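PDB 3U6G: lipoprotein from Bacteroides vulgatus, which is of unknown function but has an immunoglobulin-like fold and, as a PLAT/LH2 and C2-like family member, possibly binds calcium. Local coordinates for residues K11-Q16 and T58-C63. Sequence-based numbering, arbitrary orientation. Where two conformers were deposited one is given.
Sequences KIVIQQ and TATMSC
Thr58 meets Gln16 just before strand 60-65 begins: its carbonyl O takes NE2 of Gln16 at 3.2 Å. The donor stands above the carbonyl plane, while the oxygen lies nearly in the amide plane of Gln16. Chi1 of 59° sets Gln16 CG between its own backbone N and carbonyl carbon, and the extended chain beyond carries the amide to the turn. Thr58 OG1 also bonds to Thr60 O, tying the turn to the strand. Small Ala59 offers its carbonyl to Gln16 N. An alanine in place of Gln16 would probably leave Thr58 O without this amide partner and the turn less firmly held. Thr60, a beta-branched residue suited to a strand, lies beside Gln15, whose NE2 reaches OG1 in a weak bond of 3.4 Å; CG2 of Thr60 meets Val13 CG1. Met61, a selenomethionine, exchanges two backbone bonds with Ile14, one of them 2.8 Å long and nearly straight at 174°. Ser62, small and polar on the partly exposed face, packs CB on Val13 CG2. Cys63 exchanges two backbone bonds with Ile12; small and largely apolar, it fits the buried face beside Ile29 and Met72. The antiparallel pairing thus joins two strands of the immunoglobulin-like fold through backbone bonds, with a mostly apolar inner face, Gln16 at its end, and a more polar outer one.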
ATOM      1  N   LYS A  11       2.876   2.611  13.603  1.00 13.97           N
ATOM      2  CA  LYS A  11       3.957   1.666  13.401  1.00 14.31           C
ATOM      3  C   LYS A  11       3.439   0.365  12.831  1.00 13.71           C
ATOM      4  O   LYS A  11       2.352  -0.077  13.197  1.00 14.10           O
ATOM      5  CB  LYS A  11       4.657   1.402  14.745  1.00 16.76           C
ATOM      6  CG  LYS A  11       5.832   0.441  14.666  1.00 16.52           C
ATOM      7  CD  LYS A  11       6.777   0.557  15.851  1.00 24.42           C
ATOM      8  CE  LYS A  11       6.147   0.105  17.121  1.00 25.69           C
ATOM      9  NZ  LYS A  11       7.184   0.052  18.213  1.00 26.07           N
ATOM     10  N   ILE A  12       4.260  -0.259  11.987  1.00 13.70           N
ATOM     11  CA  ILE A  12       4.043  -1.612  11.513  1.00 13.93           C
ATOM     12  C   ILE A  12       5.260  -2.454  11.842  1.00 14.64           C
ATOM     13  O   ILE A  12       6.381  -2.066  11.579  1.00 15.84           O
ATOM     14  CB  ILE A  12       3.837  -1.631   9.975  1.00 16.16           C
ATOM     15  CG1 ILE A  12       2.527  -0.934   9.605  1.00 20.01           C
ATOM     16  CG2 ILE A  12       3.898  -3.061   9.407  1.00 19.40           C
ATOM     17  CD1 ILE A  12       1.277  -1.729   9.845  1.00 23.21           C
ATOM     18  N   VAL A  13       5.010  -3.616  12.428  1.00 14.75           N
ATOM     19  CA  VAL A  13       6.040  -4.608  12.661  1.00 15.03           C
ATOM     20  C   VAL A  13       5.698  -5.847  11.857  1.00 15.86           C
ATOM     21  O   VAL A  13       4.558  -6.294  11.867  1.00 17.11           O
ATOM     22  CB  VAL A  13       6.123  -4.991  14.152  1.00 17.31           C
ATOM     23  CG1 VAL A  13       7.060  -6.216  14.332  1.00 22.19           C
ATOM     24  CG2 VAL A  13       6.616  -3.817  14.963  1.00 16.72           C
ATOM     25  N   ILE A  14       6.690  -6.392  11.149  1.00 17.03           N
ATOM     26  CA  ILE A  14       6.510  -7.633  10.397  1.00 17.20           C
ATOM     27  C   ILE A  14       7.493  -8.678  10.897  1.00 17.79           C
ATOM     28  O   ILE A  14       8.685  -8.396  11.056  1.00 20.84           O
ATOM     29  CB  ILE A  14       6.722  -7.421   8.876  1.00 20.24           C
ATOM     30  CG1 ILE A  14       5.779  -6.326   8.367  1.00 22.73           C
ATOM     31  CG2 ILE A  14       6.501  -8.720   8.132  1.00 22.24           C
ATOM     32  CD1 ILE A  14       6.078  -5.829   6.981  1.00 28.76           C
ATOM     33  N   GLN A  15       6.979  -9.876  11.167  1.00 19.90           N
ATOM     34  CA  GLN A  15       7.827 -11.009  11.548  1.00 21.32           C
ATOM     35  C   GLN A  15       7.494 -12.200  10.672  1.00 25.59           C
ATOM     36  O   GLN A  15       6.340 -12.450  10.399  1.00 26.96           O
ATOM     37  CB  GLN A  15       7.582 -11.402  12.999  1.00 25.49           C
ATOM     38  CG  GLN A  15       7.953 -10.332  14.005  1.00 27.93           C
ATOM     39  CD  GLN A  15       7.835 -10.807  15.439  1.00 33.14           C
ATOM     40  OE1 GLN A  15       6.771 -11.242  15.876  1.00 37.19           O
ATOM     41  NE2 GLN A  15       8.933 -10.720  16.184  1.00 44.24           N
ATOM     42  N   GLN A  16       8.501 -12.957  10.259  1.00 25.11           N
ATOM     43  CA  GLN A  16       8.245 -14.169   9.492  1.00 27.56           C
ATOM     44  C   GLN A  16       8.948 -15.341  10.138  1.00 30.02           C
ATOM     45  O   GLN A  16       9.932 -15.151  10.837  1.00 25.73           O
ATOM     46  CB  GLN A  16       8.706 -14.020   8.040  1.00 25.82           C
ATOM     47  CG  GLN A  16      10.185 -13.700   7.885  1.00 27.00           C
ATOM     48  CD  GLN A  16      10.681 -13.929   6.477  1.00 24.29           C
ATOM     49  OE1 GLN A  16       9.976 -14.505   5.641  1.00 29.85           O
ATOM     50  NE2 GLN A  16      11.901 -13.464   6.196  1.00 31.08           N
ATOM     51  N   THR A  58      14.901 -10.715   6.966  1.00 30.20           N
ATOM     52  CA  THR A  58      15.335 -10.914   8.328  1.00 33.08           C
ATOM     53  C   THR A  58      14.127 -11.443   9.094  1.00 34.73           C
ATOM     54  O   THR A  58      13.022 -11.523   8.534  1.00 34.71           O
ATOM     55  CB  THR A  58      15.856  -9.589   8.934  1.00 38.32           C
ATOM     56  OG1 THR A  58      14.832  -8.590   8.872  1.00 40.11           O
ATOM     57  CG2 THR A  58      17.084  -9.090   8.165  1.00 39.71           C
ATOM     58  N   ALA A  59      14.333 -11.820  10.355  1.00 30.78           N
ATOM     59  CA  ALA A  59      13.222 -12.275  11.192  1.00 31.18           C
ATOM     60  C   ALA A  59      12.199 -11.169  11.515  1.00 30.02           C
ATOM     61  O   ALA A  59      11.004 -11.462  11.586  1.00 29.60           O
ATOM     62  CB  ALA A  59      13.735 -12.904  12.485  1.00 38.35           C
ATOM     63  N   THR A  60      12.668  -9.933  11.735  1.00 27.88           N
ATOM     64  CA  THR A  60      11.806  -8.806  12.112  1.00 25.46           C
ATOM     65  C   THR A  60      12.183  -7.506  11.409  1.00 25.37           C
ATOM     66  O   THR A  60      13.355  -7.156  11.297  1.00 31.90           O
ATOM     67  CB  THR A  60      11.843  -8.513  13.649  1.00 26.04           C
ATOM     68  OG1 THR A  60      11.677  -9.727  14.382  1.00 30.77           O
ATOM     69  CG2 THR A  60      10.749  -7.514  14.056  1.00 25.17           C
HETATM   70  N   MSE A  61      11.165  -6.794  10.948  1.00 22.34           N
HETATM   71  CA  MSE A  61      11.363  -5.435  10.479  0.50 22.51           C
HETATM   72  C   MSE A  61      10.238  -4.558  10.993  1.00 21.42           C
HETATM   73  O   MSE A  61       9.123  -5.001  11.218  1.00 21.15           O
HETATM   74  CB  MSE A  61      11.475  -5.387   8.957  0.50 26.26           C
HETATM   75  CG  MSE A  61      10.195  -5.618   8.210  0.50 28.99           C
HETATM   76 SE   MSE A  61       9.168  -3.979   7.908  0.38 45.77          SE
HETATM   77  CE  MSE A  61      10.559  -2.668   8.044  0.50 23.22           C
ATOM     78  N   SER A  62      10.559  -3.298  11.226  1.00 20.48           N
ATOM     79  CA  SER A  62       9.536  -2.364  11.619  1.00 21.10           C
ATOM     80  C   SER A  62       9.731  -1.030  10.928  1.00 19.72           C
ATOM     81  O   SER A  62      10.845  -0.672  10.512  1.00 23.71           O
ATOM     82  CB  SER A  62       9.510  -2.189  13.133  1.00 26.85           C
ATOM     83  OG  SER A  62      10.774  -1.797  13.591  1.00 34.14           O
ATOM     84  N   CYS A  63       8.636  -0.292  10.861  1.00 18.44           N
ATOM     85  CA  CYS A  63       8.586   1.001  10.211  1.00 17.98           C
ATOM     86  C   CYS A  63       7.596   1.858  11.001  1.00 16.38           C
ATOM     87  O   CYS A  63       6.539   1.379  11.375  1.00 19.24           O
ATOM     88  CB  CYS A  63       8.123   0.829   8.735  1.00 17.78           C
ATOM     89  SG  CYS A  63       8.134   2.378   7.791  1.00 23.26           S
TER